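Local structure of threonine phosphate decarboxylase-like enzyme (Sulfurospirillum multivorans, 6OUX) at residues S340-A345 and E366-A371; V348-Y353 and K386-D391; I45-L50 and N379-A384. The protein catalyses the pyridoxal phosphate-dependent decarboxylation of L-serine O-phosphate to ethanolamine O-phosphate, a building block of norcobamide cofactors. One frame throughout, in Å; residues are numbered along the deposited sequence.

The three contacts lie in the small mixed sheet of this aminotransferase-like fold and the helices packed on it. Contacts 1 and 2 share helix 339-350, and contacts 2 and 3 share helix 375-388. The contact centres are about 9 to 10 Å apart. Ala345 CB meets Ile388 CD1 at 3.6 Å, which joins contact 1 to contact 2. Backbone hydrogen bonds tie contact 3 to both others: Tyr353 N lies 2.9 Å from Ile45 O, and Ala371 N lies 2.9 Å from Ala47 O. Contact 1 includes Arg369, which binds O-phospho-L-serine. Its NH2 is hydrogen-bonded to Cys48 O of contact 3, at 2.8 Å. Contact 2 lies away from the substrate site.

Contact 1: residues S340-A345 and E366-A371; sequences SFVISA and ECIRIA
Ile368 meets two residues of helix 339-350, Val342 and Ile343. It gives the most surface to the contact. Its two branches divide the work. The CG2 methyl packs against Ile343, with Ile343 CD1 at 4.0 Å and Ile343 CG1 at 4.1 Å. The longer branch ends more loosely against Val342, with 4.4 Å between Ile368 CD1 and Val342 CG1. Ile368 CG1 sits between the backbone N and the carbonyl carbon (chi1 54°), and this leaves CG2 beside the backbone N, where it faces Ile343. The side chains of Ile343 and Ile368 run past each other in opposite directions. This is helix-on-sheet packing in the small mixed sheet of a PLP-dependent aminotransferase-type fold. Strand 367-371 lies between strands 352-356 and 328-332, and Val354 of the former also touches both isoleucines. The next residue along the strand, Arg369, binds O-phospho-L-serine. Its guanidinium is held by the backbone oxygens of Asn181 and Cys48. A polar link borders the apolar patch. One water accepts from Ser340 N at 3.0 Å and donates to Glu366 OE1 at 2.8 Å. The same carboxylate oxygen also accepts from Ala339 N.

Contact 2: residues V348-Y353 and K386-D391; sequences VEYGIY and KSILKD
Tyr350 and Ser387 make the one direct hydrogen bond of this contact. Ser387 OG donates to Tyr350 OH over 2.8 Å. The serine oxygen lies at the edge of the ring, near its plane. It gets there because OG points roughly anti to the backbone N of Ser387 (chi1 152°), beside the carbonyl carbon.

The apolar part pairs the same ring with Ile388. Ile388 CD1 comes within 3.8 Å of Tyr350 CE1, and Ile388 CG1 lies 3.9 Å from that ring atom. CD1 also reaches Tyr350 CD1 at 4.1 Å, so the methyl sits against the ring's CD1-CE1 bond, approaching obliquely. The two side chains extend past each other in opposite directions. Ala384, one turn back on helix 375-388, also touches Tyr350.

Charge enters only at the margin. Glu349 OE1 comes no closer than 4.4 Å to Ile388 CG1, and Glu349 OE2 forms a salt bridge with Arg9.

Both helices end here. Gly351 follows helix 339-350 with positive phi and leads into strand 352-356, while Leu389 follows helix 375-388. The contact thus joins two C-terminal helix ends at the protein surface. The tyrosine serves both kinds of contact: its ring packs on isoleucine, and its hydroxyl accepts a hydrogen bond from a neutral serine, so the pairing across the two segments does not rest on charge.

Contact 3: residues I45-L50 and N379-A384; sequences IDACYL and NCIVMA
The segment 45-50 runs from a short edge strand into a loop and faces helix 375-388, with the CA atoms of Ile45 and Ile381 8.5 Å apart; no hydrogen bond crosses between the two segments. Three apolar contacts join them. Ile45 uses both of its branches. Its CD1 methyl reaches Cys380 CB at 3.7 Å, and its CG2 methyl lies 4.1 Å from Ile381 CD1. The split follows from its first torsion (chi1 -62°), which places CG1 beside the backbone N and CG2 beside the carbonyl carbon. Ile381 CD1 has a second neighbour, Ala47 CB, also at 4.1 Å. This one methyl therefore meets both residues of the segment that lean toward the helix. The side chains of Ile45 and Ile381 cross at a slant.

Strand 45-46 is one of the two outermost strands of the small mixed sheet in this chain. It runs parallel to strand 352-356, and helix 375-388 covers this part of the sheet in the aminotransferase-type fold. Ile352 of the adjacent strand and Ile370 of the strand beyond it also touch Ile381. Phe309 of helix 289-314 touches it as well. The side chain of Ala47 is about 8 Å from that of Arg355, another residue of the O-phospho-L-serine site.

Asp46 points away from the helix and shapes the chain instead. Its OD1 accepts from Cys48 N at 2.9 Å, with an N-H...O angle of 160°. This is an Asx turn. Asp46 OD2 is hydrogen-bonded to His27 NE2.

Contact 1: residues S340-A345 and E366-A371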
loop_
_atom_site.group_PDB
_atom_site.type_symbol
_atom_site.label_atom_id
_atom_site.label_comp_id
_atom_site.label_asym_id
_atom_site.label_seq_id
_atom_site.Cartn_x
_atom_site.Cartn_y
_atom_site.Cartn_z
ATOM N N SER A 340 17.450 -28.725 -1.483
ATOM C CA SER A 340 18.155 -28.056 -2.657
ATOM C C SER A 340 18.251 -28.950 -3.914
ATOM O O SER A 340 18.003 -28.504 -5.030
ATOM C CB SER A 340 19.579 -27.536 -2.253
ATOM O OG SER A 340 20.394 -28.625 -1.750
ATOM N N PHE A 341 18.524 -30.227 -3.705
ATOM C CA PHE A 341 18.529 -31.219 -4.756
ATOM C C PHE A 341 17.175 -31.310 -5.432
ATOM O O PHE A 341 17.110 -31.289 -6.633
ATOM C CB PHE A 341 18.879 -32.590 -4.204
ATOM C CG PHE A 341 18.663 -33.703 -5.183
ATOM C CD1 PHE A 341 19.544 -33.901 -6.263
ATOM C CD2 PHE A 341 17.587 -34.560 -5.039
ATOM C CE1 PHE A 341 19.294 -34.908 -7.180
ATOM C CE2 PHE A 341 17.348 -35.565 -5.956
ATOM C CZ PHE A 341 18.183 -35.734 -7.019
ATOM N N VAL A 342 16.118 -31.384 -4.638
ATOM C CA VAL A 342 14.761 -31.511 -5.133
ATOM C C VAL A 342 14.327 -30.245 -5.819
ATOM O O VAL A 342 13.794 -30.297 -6.922
ATOM C CB VAL A 342 13.775 -31.977 -4.047
ATOM C CG1 VAL A 342 12.350 -32.086 -4.574
ATOM C CG2 VAL A 342 14.205 -33.313 -3.572
ATOM N N ILE A 343 14.574 -29.114 -5.195
ATOM C CA ILE A 343 14.229 -27.804 -5.789
ATOM C C ILE A 343 14.902 -27.513 -7.142
ATOM O O ILE A 343 14.250 -27.067 -8.090
ATOM C CB ILE A 343 14.431 -26.694 -4.774
ATOM C CG1 ILE A 343 13.445 -26.884 -3.631
ATOM C CG2 ILE A 343 14.303 -25.291 -5.386
ATOM C CD1 ILE A 343 13.859 -26.188 -2.306
ATOM N N SER A 344 16.185 -27.863 -7.260
ATOM C CA SER A 344 16.907 -27.708 -8.497
ATOM C C SER A 344 16.421 -28.658 -9.594
ATOM O O SER A 344 16.291 -28.264 -10.741
ATOM C CB SER A 344 18.403 -27.881 -8.234
ATOM O OG SER A 344 18.859 -26.877 -7.386
ATOM N N ALA A 345 16.137 -29.895 -9.254
ATOM C CA ALA A 345 15.648 -30.811 -10.263
ATOM C C ALA A 345 14.263 -30.427 -10.755
ATOM O O ALA A 345 13.989 -30.525 -11.972
ATOM C CB ALA A 345 15.648 -32.248 -9.749
ATOM N N GLU A 366 14.685 -31.831 6.208
ATOM C CA GLU A 366 14.776 -31.154 4.916
ATOM C C GLU A 366 13.367 -31.149 4.290
ATOM O O GLU A 366 12.901 -32.189 3.875
ATOM C CB GLU A 366 15.759 -31.925 3.990
ATOM C CG GLU A 366 17.242 -31.767 4.356
ATOM C CD GLU A 366 17.743 -30.370 4.069
ATOM O OE1 GLU A 366 17.390 -29.750 3.008
ATOM O OE2 GLU A 366 18.473 -29.837 4.919
ATOM N N CYS A 367 12.704 -29.993 4.244
ATOM C CA CYS A 367 11.290 -29.887 3.873
ATOM C C CYS A 367 11.121 -28.894 2.766
ATOM O O CYS A 367 11.957 -27.956 2.573
ATOM C CB CYS A 367 10.404 -29.490 5.083
ATOM S SG CYS A 367 10.278 -30.796 6.329
ATOM N N ILE A 368 10.021 -29.097 2.026
ATOM C CA ILE A 368 9.569 -28.140 1.044
ATOM C C ILE A 368 8.083 -27.824 1.286
ATOM O O ILE A 368 7.313 -28.696 1.698
ATOM C CB ILE A 368 9.765 -28.628 -0.396
ATOM C CG1 ILE A 368 9.132 -30.004 -0.663
ATOM C CG2 ILE A 368 11.235 -28.694 -0.727
ATOM C CD1 ILE A 368 9.139 -30.352 -2.147
ATOM N N ARG A 369 7.705 -26.601 0.992
ATOM C CA ARG A 369 6.291 -26.180 1.024
ATOM C C ARG A 369 5.804 -26.015 -0.388
ATOM O O ARG A 369 6.390 -25.240 -1.158
ATOM C CB ARG A 369 6.108 -24.858 1.746
ATOM C CG ARG A 369 4.630 -24.594 2.125
ATOM C CD ARG A 369 4.422 -23.156 2.480
ATOM N NE ARG A 369 4.689 -22.242 1.383
ATOM C CZ ARG A 369 4.640 -20.914 1.503
ATOM N NH1 ARG A 369 4.325 -20.382 2.656
ATOM N NH2 ARG A 369 4.877 -20.126 0.480
ATOM N N ILE A 370 4.710 -26.721 -0.732
ATOM C CA ILE A 370 4.164 -26.643 -2.106
ATOM C C ILE A 370 2.740 -26.074 -2.085
ATOM O O ILE A 370 1.887 -26.605 -1.438
ATOM C CB ILE A 370 4.089 -28.045 -2.792
ATOM C CG1 ILE A 370 5.419 -28.791 -2.607
ATOM C CG2 ILE A 370 3.691 -27.881 -4.268
ATOM C CD1 ILE A 370 5.443 -30.198 -3.169
ATOM N N ALA A 371 2.519 -24.994 -2.815
ATOM C CA ALA A 371 1.185 -24.409 -2.901
ATOM C C ALA A 371 0.324 -25.258 -3.829
ATOM O O ALA A 371 0.817 -25.725 -4.872
ATOM C CB ALA A 371 1.284 -23.006 -3.466
HETATM O O HOH W 1 18.563 -28.012 1.173
#

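Contact 2: residues V348-Y353 and K386-D391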
loop_
_atom_site.group_PDB
_atom_site.type_symbol
_atom_site.label_atom_id
_atom_site.label_comp_id
_atom_site.label_asym_id
_atom_site.label_seq_id
_atom_site.Cartn_x
_atom_site.Cartn_y
_atom_site.Cartn_z
ATOM N N VAL A 348 14.898 -27.352 -13.144
ATOM C CA VAL A 348 15.671 -27.588 -14.371
ATOM C C VAL A 348 14.909 -28.566 -15.266
ATOM O O VAL A 348 14.809 -28.390 -16.460
ATOM C CB VAL A 348 17.112 -28.078 -14.008
ATOM C CG1 VAL A 348 17.871 -28.667 -15.196
ATOM C CG2 VAL A 348 17.929 -26.942 -13.437
ATOM N N GLU A 349 14.380 -29.617 -14.686
ATOM C CA GLU A 349 13.868 -30.721 -15.456
ATOM C C GLU A 349 12.385 -30.527 -15.754
ATOM O O GLU A 349 11.893 -31.007 -16.772
ATOM C CB GLU A 349 14.199 -32.037 -14.721
ATOM C CG GLU A 349 15.693 -32.286 -14.710
ATOM C CD GLU A 349 16.209 -33.292 -13.668
ATOM O OE1 GLU A 349 15.450 -34.175 -13.196
ATOM O OE2 GLU A 349 17.416 -33.176 -13.333
ATOM N N TYR A 350 11.671 -29.765 -14.915
ATOM C CA TYR A 350 10.208 -29.635 -15.071
ATOM C C TYR A 350 9.631 -28.247 -15.064
ATOM O O TYR A 350 8.422 -28.068 -15.277
ATOM C CB TYR A 350 9.515 -30.460 -14.007
ATOM C CG TYR A 350 9.924 -31.883 -13.996
ATOM C CD1 TYR A 350 11.016 -32.286 -13.246
ATOM C CD2 TYR A 350 9.226 -32.855 -14.719
ATOM C CE1 TYR A 350 11.414 -33.611 -13.208
ATOM C CE2 TYR A 350 9.613 -34.200 -14.653
ATOM C CZ TYR A 350 10.718 -34.550 -13.916
ATOM O OH TYR A 350 11.177 -35.832 -13.813
ATOM N N GLY A 351 10.474 -27.235 -14.889
ATOM C CA GLY A 351 10.012 -25.879 -14.676
ATOM C C GLY A 351 9.077 -25.616 -13.464
ATOM O O GLY A 351 8.267 -24.686 -13.478
ATOM N N ILE A 352 9.211 -26.412 -12.425
ATOM C CA ILE A 352 8.352 -26.280 -11.240
ATOM C C ILE A 352 9.140 -25.625 -10.135
ATOM O O ILE A 352 10.179 -26.192 -9.754
ATOM C CB ILE A 352 7.862 -27.656 -10.795
ATOM C CG1 ILE A 352 6.933 -28.251 -11.904
ATOM C CG2 ILE A 352 7.096 -27.549 -9.487
ATOM C CD1 ILE A 352 6.484 -29.682 -11.688
ATOM N N TYR A 353 8.636 -24.484 -9.600
ATOM C CA TYR A 353 9.249 -23.802 -8.410
ATOM C C TYR A 353 8.491 -24.083 -7.106
ATOM O O TYR A 353 7.277 -23.864 -7.047
ATOM C CB TYR A 353 9.257 -22.301 -8.610
ATOM C CG TYR A 353 10.270 -21.531 -7.823
ATOM C CD1 TYR A 353 11.299 -22.160 -7.103
ATOM C CD2 TYR A 353 10.233 -20.163 -7.834
ATOM C CE1 TYR A 353 12.231 -21.419 -6.380
ATOM C CE2 TYR A 353 11.173 -19.436 -7.122
ATOM C CZ TYR A 353 12.175 -20.073 -6.415
ATOM O OH TYR A 353 13.113 -19.337 -5.708
ATOM N N LYS A 386 7.727 -37.819 -8.083
ATOM C CA LYS A 386 7.853 -39.287 -7.994
ATOM C C LYS A 386 9.140 -39.751 -8.730
ATOM O O LYS A 386 9.880 -40.583 -8.259
ATOM C CB LYS A 386 6.626 -40.014 -8.571
ATOM C CG LYS A 386 5.585 -40.349 -7.540
ATOM C CD LYS A 386 4.593 -41.351 -8.096
ATOM C CE LYS A 386 3.354 -41.509 -7.216
ATOM N NZ LYS A 386 2.184 -41.364 -8.128
ATOM N N SER A 387 9.363 -39.150 -9.873
ATOM C CA SER A 387 10.492 -39.401 -10.702
ATOM C C SER A 387 11.814 -38.948 -10.061
ATOM O O SER A 387 12.761 -39.718 -10.030
ATOM C CB SER A 387 10.296 -38.700 -12.043
ATOM O OG SER A 387 11.551 -38.367 -12.615
ATOM N N ILE A 388 11.855 -37.710 -9.568
ATOM C CA ILE A 388 13.004 -37.175 -8.847
ATOM C C ILE A 388 13.337 -37.961 -7.598
ATOM O O ILE A 388 14.514 -38.114 -7.283
ATOM C CB ILE A 388 12.810 -35.685 -8.453
ATOM C CG1 ILE A 388 12.762 -34.809 -9.707
ATOM C CG2 ILE A 388 13.925 -35.242 -7.545
ATOM C CD1 ILE A 388 12.239 -33.401 -9.504
ATOM N N LEU A 389 12.334 -38.461 -6.884
ATOM C CA LEU A 389 12.576 -39.191 -5.645
ATOM C C LEU A 389 12.608 -40.723 -5.778
ATOM O O LEU A 389 12.619 -41.436 -4.754
ATOM C CB LEU A 389 11.523 -38.798 -4.584
ATOM C CG LEU A 389 11.488 -37.299 -4.214
ATOM C CD1 LEU A 389 10.380 -36.981 -3.221
ATOM C CD2 LEU A 389 12.845 -36.914 -3.597
ATOM N N LYS A 390 12.555 -41.223 -7.003
ATOM C CA LYS A 390 12.675 -42.657 -7.234
ATOM C C LYS A 390 14.067 -43.079 -6.721
ATOM O O LYS A 390 15.044 -42.392 -7.025
ATOM C CB LYS A 390 12.577 -42.919 -8.729
ATOM C CG LYS A 390 12.027 -44.270 -9.132
ATOM C CD LYS A 390 12.085 -44.412 -10.643
ATOM C CE LYS A 390 11.570 -45.771 -11.097
ATOM N NZ LYS A 390 11.557 -45.800 -12.583
ATOM N N ASP A 391 14.198 -44.154 -5.946
ATOM C CA ASP A 391 15.582 -44.565 -5.561
ATOM C C ASP A 391 16.518 -44.778 -6.791
ATOM O O ASP A 391 17.500 -44.062 -6.895
ATOM C CB ASP A 391 15.659 -45.669 -4.476
ATOM C CG ASP A 391 16.450 -45.199 -3.219
ATOM O OD1 ASP A 391 16.752 -43.976 -3.115
ATOM O OD2 ASP A 391 16.797 -46.047 -2.360
#

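Contact 3: residues I45-L50 and N379-A384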
loop_
_atom_site.group_PDB
_atom_site.type_symbol
_atom_site.label_atom_id
_atom_site.label_comp_id
_atom_site.label_asym_id
_atom_site.label_seq_id
_atom_site.Cartn_x
_atom_site.Cartn_y
_atom_site.Cartn_z
ATOM N N ILE A 45 5.379 -23.819 -13.725
ATOM C CA ILE A 45 4.451 -23.889 -12.596
ATOM C C ILE A 45 5.135 -23.217 -11.424
ATOM O O ILE A 45 6.179 -23.706 -10.955
ATOM C CB ILE A 45 4.084 -25.353 -12.238
ATOM C CG1 ILE A 45 3.371 -26.016 -13.408
ATOM C CG2 ILE A 45 3.206 -25.389 -10.982
ATOM C CD1 ILE A 45 3.231 -27.512 -13.218
ATOM N N ASP A 46 4.545 -22.135 -10.928
ATOM C CA ASP A 46 5.068 -21.514 -9.726
ATOM C C ASP A 46 4.214 -22.029 -8.599
ATOM O O ASP A 46 3.051 -21.615 -8.432
ATOM C CB ASP A 46 5.015 -19.973 -9.831
ATOM C CG ASP A 46 5.514 -19.264 -8.569
ATOM O OD1 ASP A 46 5.844 -19.886 -7.493
ATOM O OD2 ASP A 46 5.605 -18.015 -8.679
ATOM N N ALA A 47 4.760 -22.924 -7.798
ATOM C CA ALA A 47 4.025 -23.356 -6.584
ATOM C C ALA A 47 4.619 -22.808 -5.265
ATOM O O ALA A 47 4.518 -23.447 -4.234
ATOM C CB ALA A 47 3.910 -24.874 -6.563
ATOM N N CYS A 48 5.175 -21.601 -5.296
ATOM C CA CYS A 48 5.671 -20.940 -4.112
ATOM C C CYS A 48 4.668 -20.022 -3.466
ATOM O O CYS A 48 4.498 -20.041 -2.249
ATOM C CB CYS A 48 6.875 -20.059 -4.443
ATOM S SG CYS A 48 8.385 -20.945 -4.750
ATOM N N TYR A 49 4.033 -19.170 -4.261
ATOM C CA TYR A 49 3.061 -18.249 -3.700
ATOM C C TYR A 49 1.672 -18.878 -3.527
ATOM O O TYR A 49 1.241 -19.775 -4.259
ATOM C CB TYR A 49 2.960 -16.934 -4.499
ATOM C CG TYR A 49 2.249 -17.142 -5.780
ATOM C CD1 TYR A 49 2.897 -17.774 -6.842
ATOM C CD2 TYR A 49 0.921 -16.759 -5.942
ATOM C CE1 TYR A 49 2.249 -18.014 -8.036
ATOM C CE2 TYR A 49 0.254 -17.020 -7.136
ATOM C CZ TYR A 49 0.936 -17.647 -8.181
ATOM O OH TYR A 49 0.353 -17.906 -9.400
ATOM N N LEU A 50 0.979 -18.364 -2.539
ATOM C CA LEU A 50 -0.249 -18.956 -2.049
ATOM C C LEU A 50 -1.431 -18.214 -2.669
ATOM O O LEU A 50 -1.523 -16.988 -2.631
ATOM C CB LEU A 50 -0.259 -18.933 -0.576
ATOM C CG LEU A 50 1.033 -19.423 0.076
ATOM C CD1 LEU A 50 0.921 -19.226 1.554
ATOM C CD2 LEU A 50 1.336 -20.884 -0.231
ATOM N N ASN A 379 -0.981 -32.495 -10.948
ATOM C CA ASN A 379 -0.589 -33.797 -11.480
ATOM C C ASN A 379 0.878 -33.748 -11.901
ATOM O O ASN A 379 1.624 -34.679 -11.609
ATOM C CB ASN A 379 -1.526 -34.177 -12.639
ATOM C CG ASN A 379 -1.381 -35.625 -13.078
ATOM O OD1 ASN A 379 -1.541 -36.564 -12.287
ATOM N ND2 ASN A 379 -1.088 -35.825 -14.384
ATOM N N CYS A 380 1.281 -32.656 -12.553
ATOM C CA CYS A 380 2.658 -32.449 -12.983
ATOM C C CYS A 380 3.648 -32.445 -11.794
ATOM O O CYS A 380 4.724 -33.033 -11.824
ATOM C CB CYS A 380 2.800 -31.109 -13.739
ATOM S SG CYS A 380 1.984 -31.099 -15.374
ATOM N N ILE A 381 3.253 -31.785 -10.736
ATOM C CA ILE A 381 4.062 -31.778 -9.532
ATOM C C ILE A 381 4.220 -33.190 -8.970
ATOM O O ILE A 381 5.316 -33.594 -8.603
ATOM C CB ILE A 381 3.452 -30.814 -8.490
ATOM C CG1 ILE A 381 3.517 -29.392 -8.990
ATOM C CG2 ILE A 381 4.218 -30.927 -7.207
ATOM C CD1 ILE A 381 2.714 -28.400 -8.177
ATOM N N VAL A 382 3.131 -33.926 -8.860
ATOM C CA VAL A 382 3.196 -35.232 -8.264
ATOM C C VAL A 382 4.133 -36.151 -9.134
ATOM O O VAL A 382 4.965 -36.931 -8.618
ATOM C CB VAL A 382 1.796 -35.886 -8.142
ATOM C CG1 VAL A 382 1.965 -37.319 -7.638
ATOM C CG2 VAL A 382 0.898 -35.104 -7.188
ATOM N N MET A 383 3.918 -36.064 -10.437
ATOM C CA MET A 383 4.708 -36.827 -11.413
ATOM C C MET A 383 6.181 -36.506 -11.286
ATOM O O MET A 383 6.980 -37.418 -11.126
ATOM C CB MET A 383 4.198 -36.607 -12.858
ATOM C CG MET A 383 3.054 -37.562 -13.215
ATOM S SD MET A 383 2.249 -37.381 -14.855
ATOM C CE MET A 383 1.533 -39.026 -14.903
ATOM N N ALA A 384 6.506 -35.214 -11.361
ATOM C CA ALA A 384 7.869 -34.733 -11.181
ATOM C C ALA A 384 8.526 -35.199 -9.908
ATOM O O ALA A 384 9.643 -35.775 -9.965
ATOM C CB ALA A 384 7.927 -33.239 -11.278
#